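Local coordinates for DUF1116 domain-containing protein (Enterococcus faecalis, PDB 3CLQ), which is of unknown function but belongs to the AllG family, named for a subunit of oxamate carbamoyltransferase, and may have a related role, at residues H191-A196 and A323-P328; A183-D188 and L360-I365; I309-G314 and P381-A386. All blocks are in the same frame, centred on the assembly; numbering follows the deposited sequence.

Overall arrangement
Interaction 3 is the buried contact of the three and lies nearest the centre of the chain. Interaction 2 is a surface contact, and interaction 1 is partly buried. Interactions 1 and 2 share the connection between helices 176-183 and 195-210, and both reach the second subunit. Interaction 3 touches no other chain of the assembly. It meets interaction 1 through Asn-192, which hydrogen bonds to Asn-384, and interaction 2 through Ile-365, which packs on Tyr-313. The chemistry follows the place. An alanine methyl from the other segment lies on a guanidinium face in interaction 1, two aromatic rings meet in interaction 2, and a buried carboxylate lies along a strand in interaction 3.

Interaction 1 of 3, residues H191-A196 and A323-P328; sequences HNRNVA and APAIVP
The backbone N of Arg-193, which packs on Ala-325 and Ile-326, donates a hydrogen bond to Glu-189 OE1. The backbone N of His-191 bonds to the same oxygen, and that of Asn-192 to Glu-189 OE2. These three bonds pin the loop that carries the arginine.

The side chain then leaves toward residues 323-328. Its first carbon already touches: Arg-193 CB lies 3.5 Å from Ile-326 CG2. That methyl sits beside the backbone N of Ile-326, because CG1 takes the place between N and the carbonyl carbon (chi1 56°). Further out the arginine bends at chi3 (-77°), and this turns its flat end across Ala-325.

Ala-325 CB lies over the centre of one guanidinium face, 3.3 Å above the plane. The nearest guanidinium atom is Arg-193 NE, 3.3 Å from Ala-325 CB. Val-195 CG2 is over the opposite face, 3.9 Å above the plane. The group is therefore held between two methyls, one from each segment.

Ala-325 belongs to the short 3-10 turn 324-326 that leads into helix 327-330. Near this contact, Val-195 packs on Met-186 of the second subunit and Pro-324 on Pro-358 of that subunit.

No hydrogen bond joins the two segments. The faces of a guanidinium donate no hydrogen bonds, so methyls can cover them while the N-H groups point outward in the plane.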
ATOM      1  N   HIS B 191      -9.330   9.344   2.430  1.00 59.53           N
ATOM      2  CA  HIS B 191     -10.595   9.948   2.050  1.00 58.59           C
ATOM      3  C   HIS B 191     -10.832   9.582   0.579  1.00 58.20           C
ATOM      4  O   HIS B 191     -11.694   8.757   0.268  1.00 57.66           O
ATOM      5  CB  HIS B 191     -10.516  11.460   2.225  1.00 58.94           C
ATOM      6  CG  HIS B 191     -11.829  12.160   2.107  1.00 60.05           C
ATOM      7  ND1 HIS B 191     -12.156  13.258   2.876  1.00 60.37           N
ATOM      8  CD2 HIS B 191     -12.893  11.938   1.296  1.00 60.34           C
ATOM      9  CE1 HIS B 191     -13.366  13.678   2.548  1.00 60.30           C
ATOM     10  NE2 HIS B 191     -13.836  12.894   1.591  1.00 60.64           N
ATOM     11  N   ASN B 192     -10.032  10.171  -0.314  1.00 57.32           N
ATOM     12  CA  ASN B 192     -10.170   9.970  -1.757  1.00 57.38           C
ATOM     13  C   ASN B 192      -9.415   8.760  -2.315  1.00 56.85           C
ATOM     14  O   ASN B 192      -9.917   8.060  -3.190  1.00 56.65           O
ATOM     15  CB  ASN B 192      -9.706  11.221  -2.475  1.00 59.81           C
ATOM     16  CG  ASN B 192     -10.521  12.441  -2.084  1.00 62.50           C
ATOM     17  OD1 ASN B 192     -11.693  12.555  -2.477  1.00 63.25           O
ATOM     18  ND2 ASN B 192      -9.916  13.363  -1.298  1.00 62.82           N
ATOM     19  N   ARG B 193      -8.202   8.524  -1.817  1.00 54.93           N
ATOM     20  CA  ARG B 193      -7.413   7.382  -2.245  1.00 52.88           C
ATOM     21  C   ARG B 193      -7.298   6.403  -1.065  1.00 54.17           C
ATOM     22  O   ARG B 193      -6.744   6.744  -0.019  1.00 54.14           O
ATOM     23  CB  ARG B 193      -6.060   7.829  -2.823  1.00 50.94           C
ATOM     24  CG  ARG B 193      -4.901   6.884  -2.584  1.00 51.66           C
ATOM     25  CD  ARG B 193      -3.648   7.169  -3.418  1.00 50.18           C
ATOM     26  NE  ARG B 193      -3.863   6.696  -4.777  1.00 50.36           N
ATOM     27  CZ  ARG B 193      -3.196   5.719  -5.390  1.00 48.89           C
ATOM     28  NH1 ARG B 193      -2.214   5.079  -4.797  1.00 48.35           N
ATOM     29  NH2 ARG B 193      -3.518   5.408  -6.629  1.00 48.65           N
ATOM     30  N   ASN B 194      -7.843   5.196  -1.242  1.00 54.67           N
ATOM     31  CA  ASN B 194      -7.995   4.234  -0.148  1.00 55.43           C
ATOM     32  C   ASN B 194      -7.427   2.875  -0.497  1.00 54.86           C
ATOM     33  O   ASN B 194      -7.677   1.889   0.215  1.00 53.31           O
ATOM     34  CB  ASN B 194      -9.486   4.069   0.232  1.00 57.56           C
ATOM     35  CG  ASN B 194     -10.036   5.263   1.000  1.00 58.94           C
ATOM     36  OD1 ASN B 194      -9.493   5.641   2.050  1.00 60.23           O
ATOM     37  ND2 ASN B 194     -11.111   5.859   0.492  1.00 58.34           N
ATOM     38  N   VAL B 195      -6.643   2.838  -1.577  1.00 54.88           N
ATOM     39  CA  VAL B 195      -6.163   1.582  -2.152  1.00 55.35           C
ATOM     40  C   VAL B 195      -5.365   0.756  -1.157  1.00 54.60           C
ATOM     41  O   VAL B 195      -5.637  -0.450  -0.959  1.00 54.10           O
ATOM     42  CB  VAL B 195      -5.286   1.784  -3.423  1.00 56.23           C
ATOM     43  CG1 VAL B 195      -5.422   0.547  -4.338  1.00 56.66           C
ATOM     44  CG2 VAL B 195      -5.703   3.016  -4.172  1.00 56.84           C
ATOM     45  N   ALA B 196      -4.375   1.406  -0.545  1.00 52.72           N
ATOM     46  CA  ALA B 196      -3.474   0.726   0.387  1.00 51.42           C
ATOM     47  C   ALA B 196      -4.255   0.180   1.577  1.00 51.16           C
ATOM     48  O   ALA B 196      -4.173  -1.007   1.896  1.00 49.98           O
ATOM     49  CB  ALA B 196      -2.415   1.661   0.845  1.00 50.90           C
ATOM     50  N   ALA B 323      -0.166  11.755  -0.399  1.00 52.89           N
ATOM     51  CA  ALA B 323      -0.825  11.035  -1.454  1.00 52.02           C
ATOM     52  C   ALA B 323      -0.669  11.745  -2.776  1.00 52.08           C
ATOM     53  O   ALA B 323      -1.680  12.154  -3.380  1.00 51.72           O
ATOM     54  CB  ALA B 323      -2.286  10.918  -1.115  1.00 52.06           C
ATOM     55  N   PRO B 324       0.583  11.904  -3.243  1.00 50.40           N
ATOM     56  CA  PRO B 324       0.777  12.577  -4.501  1.00 50.03           C
ATOM     57  C   PRO B 324       0.043  11.874  -5.637  1.00 50.57           C
ATOM     58  O   PRO B 324      -0.200  12.479  -6.660  1.00 51.62           O
ATOM     59  CB  PRO B 324       2.294  12.519  -4.709  1.00 49.50           C
ATOM     60  CG  PRO B 324       2.757  11.430  -3.874  1.00 49.68           C
ATOM     61  CD  PRO B 324       1.855  11.472  -2.665  1.00 50.43           C
ATOM     62  N   ALA B 325      -0.312  10.615  -5.479  1.00 51.24           N
ATOM     63  CA  ALA B 325      -1.099   9.947  -6.520  1.00 52.59           C
ATOM     64  C   ALA B 325      -2.413  10.676  -6.911  1.00 53.80           C
ATOM     65  O   ALA B 325      -2.898  10.544  -8.038  1.00 54.44           O
ATOM     66  CB  ALA B 325      -1.394   8.510  -6.123  1.00 51.69           C
ATOM     67  N   ILE B 326      -3.000  11.446  -6.008  1.00 54.46           N
ATOM     68  CA  ILE B 326      -4.314  12.017  -6.317  1.00 54.83           C
ATOM     69  C   ILE B 326      -4.307  13.326  -7.112  1.00 56.21           C
ATOM     70  O   ILE B 326      -5.324  13.721  -7.678  1.00 57.79           O
ATOM     71  CB  ILE B 326      -5.127  12.251  -5.054  1.00 54.08           C
ATOM     72  CG1 ILE B 326      -4.329  13.146  -4.088  1.00 53.26           C
ATOM     73  CG2 ILE B 326      -5.527  10.923  -4.461  1.00 52.18           C
ATOM     74  CD1 ILE B 326      -5.158  13.782  -3.000  1.00 52.74           C
ATOM     75  N   VAL B 327      -3.177  14.005  -7.162  1.00 55.96           N
ATOM     76  CA  VAL B 327      -3.134  15.305  -7.814  1.00 56.43           C
ATOM     77  C   VAL B 327      -3.935  15.449  -9.129  1.00 56.33           C
ATOM     78  O   VAL B 327      -4.690  16.406  -9.288  1.00 55.55           O
ATOM     79  CB  VAL B 327      -1.656  15.827  -7.908  1.00 57.21           C
ATOM     80  CG1 VAL B 327      -1.477  16.924  -8.959  1.00 55.79           C
ATOM     81  CG2 VAL B 327      -1.198  16.309  -6.513  1.00 57.84           C
ATOM     82  N   PRO B 328      -3.783  14.518 -10.084  1.00 57.26           N
ATOM     83  CA  PRO B 328      -4.615  14.754 -11.273  1.00 57.64           C
ATOM     84  C   PRO B 328      -6.106  14.408 -11.078  1.00 57.63           C
ATOM     85  O   PRO B 328      -6.949  14.861 -11.852  1.00 57.84           O
ATOM     86  CB  PRO B 328      -3.969  13.862 -12.339  1.00 57.09           C
ATOM     87  CG  PRO B 328      -3.377  12.744 -11.566  1.00 57.18           C
ATOM     88  CD  PRO B 328      -2.921  13.330 -10.238  1.00 57.43           C
TER

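Interaction 2 of 3, residues A183-D188 and L360-I365; sequences ALHMGD and LDFMGI
His-185 reaches across to Phe-362 with the far end of its ring. From CB the chain turns so that CG stands beside the backbone N and anti to the carbonyl carbon (chi1 -79°). CB and CG carry the ring toward Phe-362, and the side chain also packs on Pro-358. His-185 CE1 makes the closest approach, 3.8 Å from Phe-362 CE1 and 4.0 Å from Phe-362 CD1. His-185 NE2 comes next, 4.1 Å from Phe-362 CD1, but its polar partner is Thr-356 OG1, with which it hydrogen bonds. That bond helps to fix the rotation of the imidazole.

The rings form an offset edge-to-face pair. Their centroids are 5.6 Å apart and their planes meet at 74°. Phe-362 presents its edge, and His-185 CE1 lies near the phenyl plane.

The pair sits at the surface close to the second subunit. There His-185 packs on Ala-325 of that subunit and Phe-362 on its Pro-328. A bound PEG fragment, probably from the crystallisation liquor, lies about 3 Å from the His-185 side chain.

Phe-362 is in a type I' turn, Leu-360 to Met-363, in the connection between antiparallel strands 356-357 and 363-369. The arrangement is that of a beta hairpin whose connecting loop packs on a neighbouring loop.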
ATOM      1  N   ALA B 183      -1.236   2.870   6.041  1.00 53.20           N
ATOM      2  CA  ALA B 183      -1.805   3.400   4.815  1.00 52.96           C
ATOM      3  C   ALA B 183      -1.139   4.743   4.420  1.00 53.04           C
ATOM      4  O   ALA B 183      -0.738   4.931   3.271  1.00 53.31           O
ATOM      5  CB  ALA B 183      -3.324   3.551   4.962  1.00 50.64           C
ATOM      6  N   LEU B 184      -1.027   5.668   5.372  1.00 52.66           N
ATOM      7  CA  LEU B 184      -0.477   6.979   5.092  1.00 53.25           C
ATOM      8  C   LEU B 184       1.008   6.919   4.736  1.00 53.76           C
ATOM      9  O   LEU B 184       1.587   7.891   4.273  1.00 54.03           O
ATOM     10  CB  LEU B 184      -0.681   7.915   6.284  1.00 54.33           C
ATOM     11  CG  LEU B 184      -1.996   8.704   6.365  1.00 55.84           C
ATOM     12  CD1 LEU B 184      -1.886  10.128   5.818  1.00 54.95           C
ATOM     13  CD2 LEU B 184      -3.096   7.956   5.642  1.00 56.02           C
ATOM     14  N   HIS B 185       1.650   5.787   4.962  1.00 53.85           N
ATOM     15  CA  HIS B 185       3.018   5.671   4.503  1.00 53.23           C
ATOM     16  C   HIS B 185       3.000   4.966   3.167  1.00 53.80           C
ATOM     17  O   HIS B 185       4.051   4.731   2.603  1.00 53.21           O
ATOM     18  CB  HIS B 185       3.870   4.910   5.507  1.00 52.07           C
ATOM     19  CG  HIS B 185       4.305   5.742   6.672  1.00 51.66           C
ATOM     20  ND1 HIS B 185       5.316   5.361   7.523  1.00 51.05           N
ATOM     21  CD2 HIS B 185       3.878   6.945   7.117  1.00 52.09           C
ATOM     22  CE1 HIS B 185       5.480   6.282   8.450  1.00 49.75           C
ATOM     23  NE2 HIS B 185       4.619   7.251   8.230  1.00 50.59           N
HETATM   24  N   MSE B 186       1.808   4.636   2.671  1.00 54.59           N
HETATM   25  CA  MSE B 186       1.676   3.946   1.394  1.00 58.21           C
HETATM   26  C   MSE B 186       0.872   4.749   0.362  1.00 59.19           C
HETATM   27  O   MSE B 186       0.210   4.175  -0.514  1.00 58.77           O
HETATM   28  CB  MSE B 186       1.023   2.594   1.580  1.00 57.91           C
HETATM   29  CG  MSE B 186       1.824   1.618   2.390  1.00 60.03           C
HETATM   30 SE   MSE B 186       0.694   0.159   3.062  0.80 63.79          SE
HETATM   31  CE  MSE B 186       0.330  -0.803   1.417  1.00 61.67           C
ATOM     32  N   GLY B 187       0.925   6.077   0.465  1.00 59.66           N
ATOM     33  CA  GLY B 187       0.366   6.930  -0.564  1.00 60.09           C
ATOM     34  C   GLY B 187      -1.142   7.117  -0.499  1.00 61.19           C
ATOM     35  O   GLY B 187      -1.749   7.549  -1.471  1.00 61.81           O
ATOM     36  N   ASP B 188      -1.760   6.781   0.624  1.00 61.71           N
ATOM     37  CA  ASP B 188      -3.194   7.024   0.787  1.00 62.57           C
ATOM     38  C   ASP B 188      -3.336   8.252   1.607  1.00 61.80           C
ATOM     39  O   ASP B 188      -2.355   8.716   2.176  1.00 62.53           O
ATOM     40  CB  ASP B 188      -3.848   5.917   1.586  1.00 64.66           C
ATOM     41  CG  ASP B 188      -4.216   4.739   0.734  1.00 66.56           C
ATOM     42  OD1 ASP B 188      -3.662   4.666  -0.396  1.00 67.59           O
ATOM     43  OD2 ASP B 188      -5.046   3.902   1.202  1.00 66.89           O
ATOM     44  N   LEU B 360       6.912  14.892   4.377  1.00 54.79           N
ATOM     45  CA  LEU B 360       7.160  16.052   5.249  1.00 55.50           C
ATOM     46  C   LEU B 360       8.007  15.674   6.474  1.00 56.19           C
ATOM     47  O   LEU B 360       7.648  15.998   7.614  1.00 55.62           O
ATOM     48  CB  LEU B 360       5.839  16.666   5.701  1.00 54.83           C
ATOM     49  CG  LEU B 360       5.201  17.757   4.826  1.00 55.33           C
ATOM     50  CD1 LEU B 360       5.930  17.989   3.483  1.00 55.22           C
ATOM     51  CD2 LEU B 360       3.724  17.515   4.625  1.00 53.81           C
ATOM     52  N   ASP B 361       9.110  14.961   6.229  1.00 56.65           N
ATOM     53  CA  ASP B 361      10.021  14.540   7.291  1.00 57.67           C
ATOM     54  C   ASP B 361       9.289  13.885   8.467  1.00 56.98           C
ATOM     55  O   ASP B 361       9.699  14.039   9.622  1.00 56.18           O
ATOM     56  CB  ASP B 361      10.829  15.736   7.812  1.00 59.60           C
ATOM     57  CG  ASP B 361      11.739  16.352   6.752  1.00 61.62           C
ATOM     58  OD1 ASP B 361      12.243  15.606   5.866  1.00 62.95           O
ATOM     59  OD2 ASP B 361      11.969  17.589   6.826  1.00 62.17           O
ATOM     60  N   PHE B 362       8.202  13.172   8.178  1.00 55.94           N
ATOM     61  CA  PHE B 362       7.426  12.504   9.223  1.00 55.24           C
ATOM     62  C   PHE B 362       6.834  13.456  10.270  1.00 56.19           C
ATOM     63  O   PHE B 362       6.899  13.158  11.468  1.00 56.41           O
ATOM     64  CB  PHE B 362       8.284  11.436   9.916  1.00 52.35           C
ATOM     65  CG  PHE B 362       8.826  10.436   8.976  1.00 51.65           C
ATOM     66  CD1 PHE B 362       8.137   9.245   8.735  1.00 51.02           C
ATOM     67  CD2 PHE B 362       9.997  10.700   8.267  1.00 51.00           C
ATOM     68  CE1 PHE B 362       8.633   8.325   7.834  1.00 51.13           C
ATOM     69  CE2 PHE B 362      10.503   9.788   7.351  1.00 50.69           C
ATOM     70  CZ  PHE B 362       9.823   8.600   7.123  1.00 51.03           C
HETATM   71  N   MSE B 363       6.271  14.588   9.843  1.00 56.01           N
HETATM   72  CA  MSE B 363       5.495  15.387  10.781  1.00 56.76           C
HETATM   73  C   MSE B 363       4.216  14.625  11.087  1.00 54.84           C
HETATM   74  O   MSE B 363       3.726  13.879  10.253  1.00 54.51           O
HETATM   75  CB  MSE B 363       5.212  16.810  10.266  1.00 57.59           C
HETATM   76  CG  MSE B 363       4.188  16.902   9.171  1.00 59.14           C
HETATM   77 SE   MSE B 363       3.326  18.671   8.892  0.55 60.94          SE
HETATM   78  CE  MSE B 363       1.641  18.080   8.136  1.00 59.12           C
ATOM     79  N   GLY B 364       3.706  14.771  12.301  1.00 53.96           N
ATOM     80  CA  GLY B 364       2.447  14.149  12.668  1.00 53.32           C
ATOM     81  C   GLY B 364       1.336  14.893  11.958  1.00 53.79           C
ATOM     82  O   GLY B 364       1.418  16.102  11.737  1.00 54.38           O
ATOM     83  N   ILE B 365       0.291  14.185  11.573  1.00 53.23           N
ATOM     84  CA  ILE B 365      -0.825  14.846  10.940  1.00 52.83           C
ATOM     85  C   ILE B 365      -1.340  15.996  11.824  1.00 54.10           C
ATOM     86  O   ILE B 365      -1.192  15.941  13.047  1.00 54.66           O
ATOM     87  CB  ILE B 365      -1.906  13.856  10.655  1.00 51.58           C
ATOM     88  CG1 ILE B 365      -2.213  13.049  11.919  1.00 51.86           C
ATOM     89  CG2 ILE B 365      -1.434  12.932   9.580  1.00 51.39           C
ATOM     90  CD1 ILE B 365      -3.517  12.264  11.846  1.00 51.40           C
TER

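Interaction 3 of 3, residues I309-G314 and P381-A386; sequences ITETYG and PVINTA
Helix 309-313 comes close to the strand that begins at Ile-383, with the CA atoms of Glu-311 and Ile-383 6.5 Å apart. Glu-311 points at the strand and makes the contact almost alone. Its side chain crosses that of Ile-383 at about a right angle.

CG and the carboxylate carbon lie on the root of the isoleucine. Glu-311 CD is 3.6 Å from Ile-383 CB, and Glu-311 OE1 is 3.4 Å from Ile-383 CA. The chain bends at chi2 (-107°), which lays the carboxylate along the strand backbone. Each oxygen then nears a carbonyl: Glu-311 OE1 is 3.6 Å from Val-382 O, and Glu-311 OE2 is 3.5 Å from Asn-384 O. Both atoms of each pair are acceptors, so neither is a hydrogen bond.

The strand is half of a two-stranded antiparallel sheet. Ile-383 bonds through its backbone to Thr-402, and Thr-385 to Gly-400, both in strand 396-402. On the other side of the contact, Gly-314 ends the short helix with a positive phi (130°). Gly-314 N still hydrogen bonds to Thr-310 O at 3.1 Å. Tyr-313 packs on Ala-241, Ala-244 and Leu-245 of helix 234-247.

The buried carboxylate finds its donors outside the two segments. Gly-317 N hydrogen bonds to OE1. His-191 ND1 makes a weak bond to OE2, and the modelled closeness of these two atoms leaves its geometry doubtful. Asn-384 O has its own donor in Asn-192 ND2. Further along the strand, Thr-385 OG1 gives a hydrogen bond to Ala-386 O at 3.2 Å, coming in 27° out of the carbonyl plane. The side chains of Ile-383 and Thr-385 also touch Arg-262 of strand 257-263.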
ATOM      1  N   ILE B 309     -15.042  13.868   8.329  1.00 57.50           N
ATOM      2  CA  ILE B 309     -14.621  13.634   9.701  1.00 56.71           C
ATOM      3  C   ILE B 309     -13.134  13.315   9.619  1.00 56.43           C
ATOM      4  O   ILE B 309     -12.348  13.511  10.539  1.00 56.67           O
ATOM      5  CB  ILE B 309     -15.395  12.448  10.324  1.00 56.14           C
ATOM      6  CG1 ILE B 309     -15.110  12.355  11.820  1.00 55.89           C
ATOM      7  CG2 ILE B 309     -15.110  11.123   9.585  1.00 54.76           C
ATOM      8  CD1 ILE B 309     -15.955  13.293  12.631  1.00 56.81           C
ATOM      9  N   THR B 310     -12.791  12.792   8.470  1.00 55.24           N
ATOM     10  CA  THR B 310     -11.455  12.476   8.086  1.00 55.62           C
ATOM     11  C   THR B 310     -10.479  13.681   8.204  1.00 55.40           C
ATOM     12  O   THR B 310      -9.465  13.615   8.892  1.00 54.41           O
ATOM     13  CB  THR B 310     -11.561  11.897   6.658  1.00 56.05           C
ATOM     14  OG1 THR B 310     -11.910  10.498   6.754  1.00 55.36           O
ATOM     15  CG2 THR B 310     -10.318  12.063   5.893  1.00 55.97           C
ATOM     16  N   GLU B 311     -10.781  14.782   7.543  1.00 55.15           N
ATOM     17  CA  GLU B 311      -9.978  15.961   7.753  1.00 55.77           C
ATOM     18  C   GLU B 311     -10.174  16.539   9.148  1.00 55.21           C
ATOM     19  O   GLU B 311      -9.270  17.226   9.657  1.00 55.42           O
ATOM     20  CB  GLU B 311     -10.249  16.999   6.672  1.00 56.69           C
ATOM     21  CG  GLU B 311     -11.323  16.541   5.710  1.00 59.02           C
ATOM     22  CD  GLU B 311     -10.759  16.141   4.359  1.00 60.66           C
ATOM     23  OE1 GLU B 311      -9.720  16.709   3.962  1.00 60.99           O
ATOM     24  OE2 GLU B 311     -11.364  15.276   3.681  1.00 62.21           O
ATOM     25  N   THR B 312     -11.323  16.264   9.776  1.00 53.54           N
ATOM     26  CA  THR B 312     -11.517  16.710  11.167  1.00 53.02           C
ATOM     27  C   THR B 312     -10.497  16.034  12.062  1.00 53.82           C
ATOM     28  O   THR B 312     -10.108  16.608  13.062  1.00 55.16           O
ATOM     29  CB  THR B 312     -12.934  16.438  11.769  1.00 52.10           C
ATOM     30  OG1 THR B 312     -13.943  17.078  10.997  1.00 50.28           O
ATOM     31  CG2 THR B 312     -13.022  16.996  13.180  1.00 52.02           C
ATOM     32  N   TYR B 313     -10.087  14.816  11.687  1.00 54.06           N
ATOM     33  CA  TYR B 313      -9.142  13.975  12.424  1.00 53.49           C
ATOM     34  C   TYR B 313      -7.679  14.318  12.134  1.00 53.09           C
ATOM     35  O   TYR B 313      -6.812  14.147  12.983  1.00 53.43           O
ATOM     36  CB  TYR B 313      -9.359  12.499  12.065  1.00 54.54           C
ATOM     37  CG  TYR B 313      -8.399  11.541  12.779  1.00 54.83           C
ATOM     38  CD1 TYR B 313      -8.549  11.241  14.127  1.00 54.86           C
ATOM     39  CD2 TYR B 313      -7.333  10.972  12.109  1.00 54.80           C
ATOM     40  CE1 TYR B 313      -7.665  10.388  14.778  1.00 55.41           C
ATOM     41  CE2 TYR B 313      -6.450  10.119  12.734  1.00 54.61           C
ATOM     42  CZ  TYR B 313      -6.615   9.825  14.064  1.00 55.49           C
ATOM     43  OH  TYR B 313      -5.734   8.950  14.682  1.00 55.71           O
ATOM     44  N   GLY B 314      -7.409  14.747  10.913  1.00 52.71           N
ATOM     45  CA  GLY B 314      -6.083  15.171  10.512  1.00 52.21           C
ATOM     46  C   GLY B 314      -5.708  14.479   9.228  1.00 52.55           C
ATOM     47  O   GLY B 314      -4.617  14.660   8.707  1.00 51.97           O
ATOM     48  N   PRO B 381     -10.423  25.247   7.010  1.00 57.95           N
ATOM     49  CA  PRO B 381     -10.105  23.865   6.695  1.00 57.74           C
ATOM     50  C   PRO B 381     -10.252  23.592   5.207  1.00 57.87           C
ATOM     51  O   PRO B 381     -11.222  23.999   4.589  1.00 58.06           O
ATOM     52  CB  PRO B 381     -11.178  23.096   7.452  1.00 57.37           C
ATOM     53  CG  PRO B 381     -11.414  23.911   8.630  1.00 57.21           C
ATOM     54  CD  PRO B 381     -11.362  25.330   8.137  1.00 57.51           C
ATOM     55  N   VAL B 382      -9.268  22.930   4.634  1.00 58.12           N
ATOM     56  CA  VAL B 382      -9.346  22.512   3.253  1.00 58.00           C
ATOM     57  C   VAL B 382      -9.832  21.084   3.272  1.00 57.94           C
ATOM     58  O   VAL B 382      -9.300  20.268   4.012  1.00 58.04           O
ATOM     59  CB  VAL B 382      -7.955  22.513   2.607  1.00 58.11           C
ATOM     60  CG1 VAL B 382      -7.143  21.285   3.071  1.00 57.18           C
ATOM     61  CG2 VAL B 382      -8.078  22.521   1.116  1.00 58.17           C
ATOM     62  N   ILE B 383     -10.850  20.764   2.487  1.00 57.71           N
ATOM     63  CA  ILE B 383     -11.232  19.367   2.372  1.00 57.52           C
ATOM     64  C   ILE B 383     -11.270  18.915   0.922  1.00 57.91           C
ATOM     65  O   ILE B 383     -11.773  19.616   0.062  1.00 58.43           O
ATOM     66  CB  ILE B 383     -12.527  19.050   3.120  1.00 57.34           C
ATOM     67  CG1 ILE B 383     -13.472  18.266   2.245  1.00 57.19           C
ATOM     68  CG2 ILE B 383     -13.245  20.301   3.587  1.00 57.44           C
ATOM     69  CD1 ILE B 383     -14.786  18.107   2.912  1.00 58.40           C
ATOM     70  N   ASN B 384     -10.680  17.763   0.644  1.00 58.24           N
ATOM     71  CA  ASN B 384     -10.733  17.191  -0.692  1.00 58.49           C
ATOM     72  C   ASN B 384     -11.808  16.123  -0.658  1.00 58.51           C
ATOM     73  O   ASN B 384     -11.830  15.279   0.239  1.00 58.73           O
ATOM     74  CB  ASN B 384      -9.390  16.546  -1.073  1.00 59.32           C
ATOM     75  CG  ASN B 384      -8.283  17.573  -1.448  1.00 59.83           C
ATOM     76  OD1 ASN B 384      -7.075  17.283  -1.283  1.00 60.37           O
ATOM     77  ND2 ASN B 384      -8.679  18.735  -1.988  1.00 58.85           N
ATOM     78  N   THR B 385     -12.707  16.149  -1.625  1.00 58.13           N
ATOM     79  CA  THR B 385     -13.837  15.239  -1.615  1.00 57.85           C
ATOM     80  C   THR B 385     -14.273  14.960  -3.046  1.00 57.67           C
ATOM     81  O   THR B 385     -13.876  15.679  -3.983  1.00 57.73           O
ATOM     82  CB  THR B 385     -15.018  15.834  -0.815  1.00 58.59           C
ATOM     83  OG1 THR B 385     -16.216  15.123  -1.133  1.00 60.68           O
ATOM     84  CG2 THR B 385     -15.250  17.291  -1.179  1.00 58.30           C
ATOM     85  N   ALA B 386     -15.074  13.911  -3.220  1.00 57.03           N
ATOM     86  CA  ALA B 386     -15.629  13.587  -4.530  1.00 57.54           C
ATOM     87  C   ALA B 386     -16.726  14.574  -4.922  1.00 57.76           C
ATOM     88  O   ALA B 386     -17.508  15.001  -4.066  1.00 57.15           O
ATOM     89  CB  ALA B 386     -16.183  12.163  -4.534  1.00 57.36           C
TER